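Local coordinates for protein ElaA (Pseudomonas aeruginosa, PDB 1XEB) that is probably an acyl-CoA-dependent N-acyltransferase of the GNAT superfamily, moving the acyl group of an acyl-CoA to an amine of unknown identity, at residues D48-M53 with E105-D110; Q95-A100 with G126-V131. All blocks are in the same frame, centred on the assembly; numbering follows the deposited sequence.

Interaction 1: D48-M53 with E105-D110; sequences DTHHLM and ERLWLD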
# COMPACT_ATOMS: atom_id res chain seq x y z
N ASP A 48 7.43 -8.81 -9.53
CA ASP A 48 7.49 -9.30 -8.17
C ASP A 48 6.58 -8.52 -7.21
O ASP A 48 6.87 -8.39 -6.02
CB ASP A 48 8.93 -9.29 -7.66
CG ASP A 48 9.81 -10.36 -8.32
OD1 ASP A 48 9.39 -11.54 -8.39
OD2 ASP A 48 10.92 -10.01 -8.77
N THR A 49 5.48 -7.99 -7.72
CA THR A 49 4.58 -7.27 -6.85
C THR A 49 4.22 -8.13 -5.63
O THR A 49 3.79 -9.28 -5.77
CB THR A 49 3.30 -6.90 -7.55
OG1 THR A 49 3.58 -6.06 -8.66
CG2 THR A 49 2.38 -6.18 -6.60
N HIS A 50 4.40 -7.58 -4.43
CA HIS A 50 4.03 -8.33 -3.24
C HIS A 50 2.75 -7.78 -2.63
O HIS A 50 2.33 -6.67 -2.96
CB HIS A 50 5.16 -8.34 -2.20
CG HIS A 50 6.19 -9.39 -2.46
ND1 HIS A 50 6.97 -9.42 -3.59
CD2 HIS A 50 6.55 -10.49 -1.74
CE1 HIS A 50 7.75 -10.48 -3.57
NE2 HIS A 50 7.52 -11.15 -2.46
N HIS A 51 2.13 -8.57 -1.76
CA HIS A 51 0.90 -8.17 -1.11
C HIS A 51 0.96 -8.44 0.40
O HIS A 51 1.03 -9.60 0.84
CB HIS A 51 -0.28 -8.91 -1.75
CG HIS A 51 -0.39 -8.68 -3.23
ND1 HIS A 51 -1.20 -7.71 -3.78
CD2 HIS A 51 0.26 -9.26 -4.27
CE1 HIS A 51 -1.04 -7.69 -5.09
NE2 HIS A 51 -0.16 -8.63 -5.41
N LEU A 52 0.95 -7.36 1.18
CA LEU A 52 0.99 -7.46 2.63
C LEU A 52 -0.44 -7.49 3.14
O LEU A 52 -1.24 -6.62 2.82
CB LEU A 52 1.74 -6.27 3.23
CG LEU A 52 1.82 -6.30 4.75
CD1 LEU A 52 2.76 -7.42 5.18
CD2 LEU A 52 2.30 -4.96 5.28
N MSE A 53 -0.76 -8.50 3.93
CA MSE A 53 -2.11 -8.65 4.44
C MSE A 53 -2.14 -8.97 5.94
O MSE A 53 -1.28 -9.68 6.45
CB MSE A 53 -2.83 -9.77 3.68
CG MSE A 53 -2.92 -9.57 2.18
SE MSE A 53 -3.45 -11.20 1.21
CE MSE A 53 -5.34 -11.08 1.46
N GLU A 105 12.98 -3.92 2.72
CA GLU A 105 14.35 -4.14 3.16
C GLU A 105 14.76 -5.59 2.88
O GLU A 105 15.83 -5.85 2.33
CB GLU A 105 14.44 -3.83 4.65
CG GLU A 105 15.61 -4.43 5.38
CD GLU A 105 16.61 -3.38 5.84
OE1 GLU A 105 17.19 -3.57 6.93
OE2 GLU A 105 16.81 -2.38 5.11
N ARG A 106 13.89 -6.51 3.25
CA ARG A 106 14.12 -7.94 3.05
C ARG A 106 14.20 -8.29 1.57
O ARG A 106 15.12 -8.98 1.14
CB ARG A 106 12.99 -8.73 3.71
CG ARG A 106 13.23 -10.22 3.88
CD ARG A 106 11.97 -10.90 4.44
NE ARG A 106 11.05 -11.31 3.38
CZ ARG A 106 9.78 -10.92 3.28
NH1 ARG A 106 9.25 -10.09 4.18
NH2 ARG A 106 9.04 -11.38 2.28
N LEU A 107 13.24 -7.80 0.79
CA LEU A 107 13.17 -8.10 -0.65
C LEU A 107 14.12 -7.33 -1.56
O LEU A 107 14.75 -7.89 -2.45
CB LEU A 107 11.73 -7.91 -1.16
CG LEU A 107 10.63 -8.80 -0.54
CD1 LEU A 107 9.26 -8.32 -0.98
CD2 LEU A 107 10.85 -10.26 -0.97
N TRP A 108 14.23 -6.03 -1.33
CA TRP A 108 15.07 -5.20 -2.17
C TRP A 108 16.03 -4.34 -1.35
O TRP A 108 16.08 -3.11 -1.50
CB TRP A 108 14.16 -4.33 -3.03
CG TRP A 108 13.14 -5.15 -3.80
CD1 TRP A 108 13.37 -5.90 -4.92
CD2 TRP A 108 11.73 -5.26 -3.52
NE1 TRP A 108 12.20 -6.46 -5.36
CE2 TRP A 108 11.18 -6.09 -4.52
CE3 TRP A 108 10.89 -4.74 -2.54
CZ2 TRP A 108 9.81 -6.41 -4.57
CZ3 TRP A 108 9.52 -5.06 -2.58
CH2 TRP A 108 9.00 -5.89 -3.59
N LEU A 109 16.78 -5.00 -0.48
CA LEU A 109 17.73 -4.34 0.40
C LEU A 109 18.36 -3.11 -0.23
O LEU A 109 18.77 -3.12 -1.40
CB LEU A 109 18.82 -5.32 0.82
CG LEU A 109 19.89 -4.70 1.73
CD1 LEU A 109 19.26 -4.27 3.05
CD2 LEU A 109 21.01 -5.71 1.97
N ASP A 110 18.43 -2.03 0.55
CA ASP A 110 19.02 -0.77 0.11
C ASP A 110 18.39 -0.11 -1.10
O ASP A 110 19.02 0.72 -1.75
CB ASP A 110 20.52 -0.96 -0.15
CG ASP A 110 21.31 -1.19 1.13
OD1 ASP A 110 22.52 -1.49 1.03
OD2 ASP A 110 20.72 -1.07 2.23
O HOH W 1 12.48 -7.36 -8.37
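Leu107 and Trp108, near the C-terminal end of helix 92-108, reach down onto His50, the first residue of strand 50-56, and Asp48 in the loop just before it. Arg106 precedes them: its guanidinium end swings in this direction, but NH2 stays 5.0 Å from His50 NE2, so there is no bond between the two and at most a long-range electrostatic influence. Leu107 makes the main contact. With CG anti to its own carbonyl carbon (chi1 -62°), it drops CD1 almost exactly onto the middle of the His50 imidazole, 3.4 Å from the ring centroid and practically on the normal. This is a CH-pi contact over the face, with CD1 about equally far from all five ring atoms. The sister methyl CD2 sits toward the NE2 side of the ring, 3.8 Å from NE2. The imidazole is kept from rotating by the loop two residues back: ND1 donates to Asp48 O at 2.6 Å with an N-H...O angle of 148°, the oxygen lying close to the ring plane.

The helix belongs to the beta-alpha-beta crossover of the GNAT fold, running between the parallel strands 76-83 and 113-118, and here its C-terminal end packs against the antiparallel half of the sheet.

Trp108 follows, its ring lying under Leu107 CB and presenting an edge to Asp48: CZ2 is 3.8 Å from Asp48 O, the same carbonyl that holds His50. Against the imidazole the indole is turned almost perpendicular, planes at 88°, with CH2 4.1 Å from His50 ND1. NE1 gives its hydrogen to a water 3.2 Å away, which in turn donates to Asp48 OD2; the other carboxylate oxygen, OD1, is bonded to His9 NE2, whose ring also meets His50.

Interaction 2: Q95-A100 with G126-V131; sequences QLMERA and GRYGFV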
# COMPACT_ATOMS: atom_id res chain seq x y z
N GLN A 95 1.41 -0.20 11.92
CA GLN A 95 1.82 -1.60 11.77
C GLN A 95 2.08 -1.94 10.30
O GLN A 95 2.99 -2.72 9.97
CB GLN A 95 0.76 -2.53 12.36
CG GLN A 95 0.48 -2.26 13.83
CD GLN A 95 -0.61 -3.16 14.40
OE1 GLN A 95 -0.45 -4.38 14.50
NE2 GLN A 95 -1.74 -2.55 14.78
N LEU A 96 1.29 -1.34 9.41
CA LEU A 96 1.43 -1.55 7.98
C LEU A 96 2.76 -0.97 7.53
O LEU A 96 3.61 -1.67 6.97
CB LEU A 96 0.29 -0.88 7.23
CG LEU A 96 -1.07 -1.57 7.25
CD1 LEU A 96 -2.17 -0.55 7.04
CD2 LEU A 96 -1.11 -2.66 6.18
N MSE A 97 2.95 0.32 7.79
CA MSE A 97 4.17 1.00 7.41
C MSE A 97 5.41 0.30 7.96
O MSE A 97 6.43 0.19 7.26
CB MSE A 97 4.14 2.43 7.91
CG MSE A 97 4.89 3.41 7.01
SE MSE A 97 4.18 3.43 5.19
CE MSE A 97 2.36 2.88 5.54
N GLU A 98 5.34 -0.19 9.20
CA GLU A 98 6.48 -0.86 9.80
C GLU A 98 6.80 -2.15 9.05
O GLU A 98 7.96 -2.40 8.73
CB GLU A 98 6.23 -1.20 11.28
CG GLU A 98 7.45 -1.89 11.93
CD GLU A 98 7.11 -2.71 13.16
OE1 GLU A 98 7.79 -3.73 13.39
OE2 GLU A 98 6.18 -2.34 13.91
N ARG A 99 5.79 -2.96 8.78
CA ARG A 99 6.04 -4.22 8.08
C ARG A 99 6.39 -4.00 6.62
O ARG A 99 7.14 -4.78 6.04
CB ARG A 99 4.84 -5.15 8.20
CG ARG A 99 4.74 -5.81 9.55
CD ARG A 99 3.32 -6.28 9.85
NE ARG A 99 3.14 -6.67 11.25
CZ ARG A 99 3.56 -7.81 11.78
NH1 ARG A 99 4.20 -8.71 11.02
NH2 ARG A 99 3.33 -8.07 13.07
N ALA A 100 5.85 -2.94 6.03
CA ALA A 100 6.13 -2.65 4.63
C ALA A 100 7.61 -2.31 4.48
O ALA A 100 8.29 -2.84 3.60
CB ALA A 100 5.28 -1.49 4.15
N GLY A 126 6.89 11.92 6.73
CA GLY A 126 8.19 12.51 6.96
C GLY A 126 8.82 11.91 8.19
O GLY A 126 10.04 11.86 8.31
N ARG A 127 7.98 11.46 9.12
CA ARG A 127 8.48 10.85 10.35
C ARG A 127 9.00 9.45 10.10
O ARG A 127 9.73 8.89 10.92
CB ARG A 127 7.38 10.83 11.42
CG ARG A 127 7.34 12.12 12.24
CD ARG A 127 5.94 12.69 12.32
NE ARG A 127 5.98 14.12 12.61
CZ ARG A 127 4.91 14.91 12.59
NH1 ARG A 127 3.72 14.41 12.29
NH2 ARG A 127 5.03 16.20 12.88
N TYR A 128 8.63 8.89 8.96
CA TYR A 128 9.11 7.56 8.60
C TYR A 128 10.33 7.75 7.71
O TYR A 128 10.87 6.81 7.14
CB TYR A 128 8.03 6.78 7.88
CG TYR A 128 7.12 6.02 8.80
CD1 TYR A 128 7.34 4.67 9.08
CD2 TYR A 128 6.00 6.63 9.36
CE1 TYR A 128 6.47 3.95 9.88
CE2 TYR A 128 5.12 5.92 10.17
CZ TYR A 128 5.36 4.58 10.42
OH TYR A 128 4.47 3.85 11.18
N GLY A 129 10.74 9.00 7.59
CA GLY A 129 11.91 9.30 6.79
C GLY A 129 11.64 9.65 5.35
O GLY A 129 12.57 9.77 4.56
N PHE A 130 10.37 9.82 4.99
CA PHE A 130 10.05 10.18 3.61
C PHE A 130 10.20 11.69 3.42
O PHE A 130 9.93 12.45 4.34
CB PHE A 130 8.63 9.74 3.26
CG PHE A 130 8.48 8.26 3.02
CD1 PHE A 130 8.62 7.73 1.74
CD2 PHE A 130 8.20 7.39 4.07
CE1 PHE A 130 8.46 6.35 1.50
CE2 PHE A 130 8.05 6.03 3.85
CZ PHE A 130 8.18 5.50 2.56
N VAL A 131 10.64 12.10 2.23
CA VAL A 131 10.80 13.51 1.91
C VAL A 131 10.11 13.78 0.58
O VAL A 131 10.10 12.92 -0.30
CB VAL A 131 12.30 13.91 1.80
CG1 VAL A 131 12.43 15.39 1.41
CG2 VAL A 131 13.00 13.66 3.13
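Met97, a selenomethionine in this crystal, comes off helix 92-108 and lies across one face of the Tyr128 ring. CB points toward the tyrosine and meets the hydroxyl half of the ring: it is 3.4 Å from CE1, 3.5 Å from CZ and 3.6 Å from OH. CG goes deeper over the face. It stands 3.3 Å from Tyr128 CE1 and 3.5 Å from the ring centroid, somewhat toward the rim, a close CH-pi contact made by the methylene rather than by the end of the chain. An intermediate first torsion (chi1 -148°) brings CG over the ring, and the bend at chi2 then lifts the chain off again. Selenium consequently stands higher above the ring, 5.2 Å from the centroid, in a looser Met-aromatic contact, and 4.9 Å from Phe130 CE2. The terminal methyl CE turns away from the tyrosine and curls back toward its own CB and CA, with chi3 at only 26°, which suggests some torsional strain.

The phenol is fixed at its other end as well. Tyr128 OH is hydrogen-bonded to His94 ND1, one turn earlier on the same helix, so one helix meets both the face of the ring and its hydroxyl. Tyr128 rides on the type I turn Gly126-Gly129, where a Schellman motif with Gly129 at positive phi closes helix 122-126. Just beyond, Phe130 sets a ring edge against Tyr128 CB while its ring reaches strands 113-118 and 142-149. The contact thus ties the first half of helix 92-108 to the corner between helix 122-126 and strand 130-132.

Helix 92-108 serves both contacts, its C-terminal end in interaction 1 and its earlier turns in interaction 2, with the centres 14 Å apart. Their segments alternate along the chain, and they meet directly: Leu52 CD2 of the strand lies 3.9 Å from Arg99 CB and likewise 3.9 Å from Leu96 O, filling in under the middle of the helix. Arg99 also makes a cation-pi contact with Trp5. In this way the helix is held between the antiparallel strands and the C-terminal part of the fold. In GNAT enzymes the loop leading into this helix usually grips the coenzyme A pyrophosphate, so interaction 2 probably lies nearer the cofactor site.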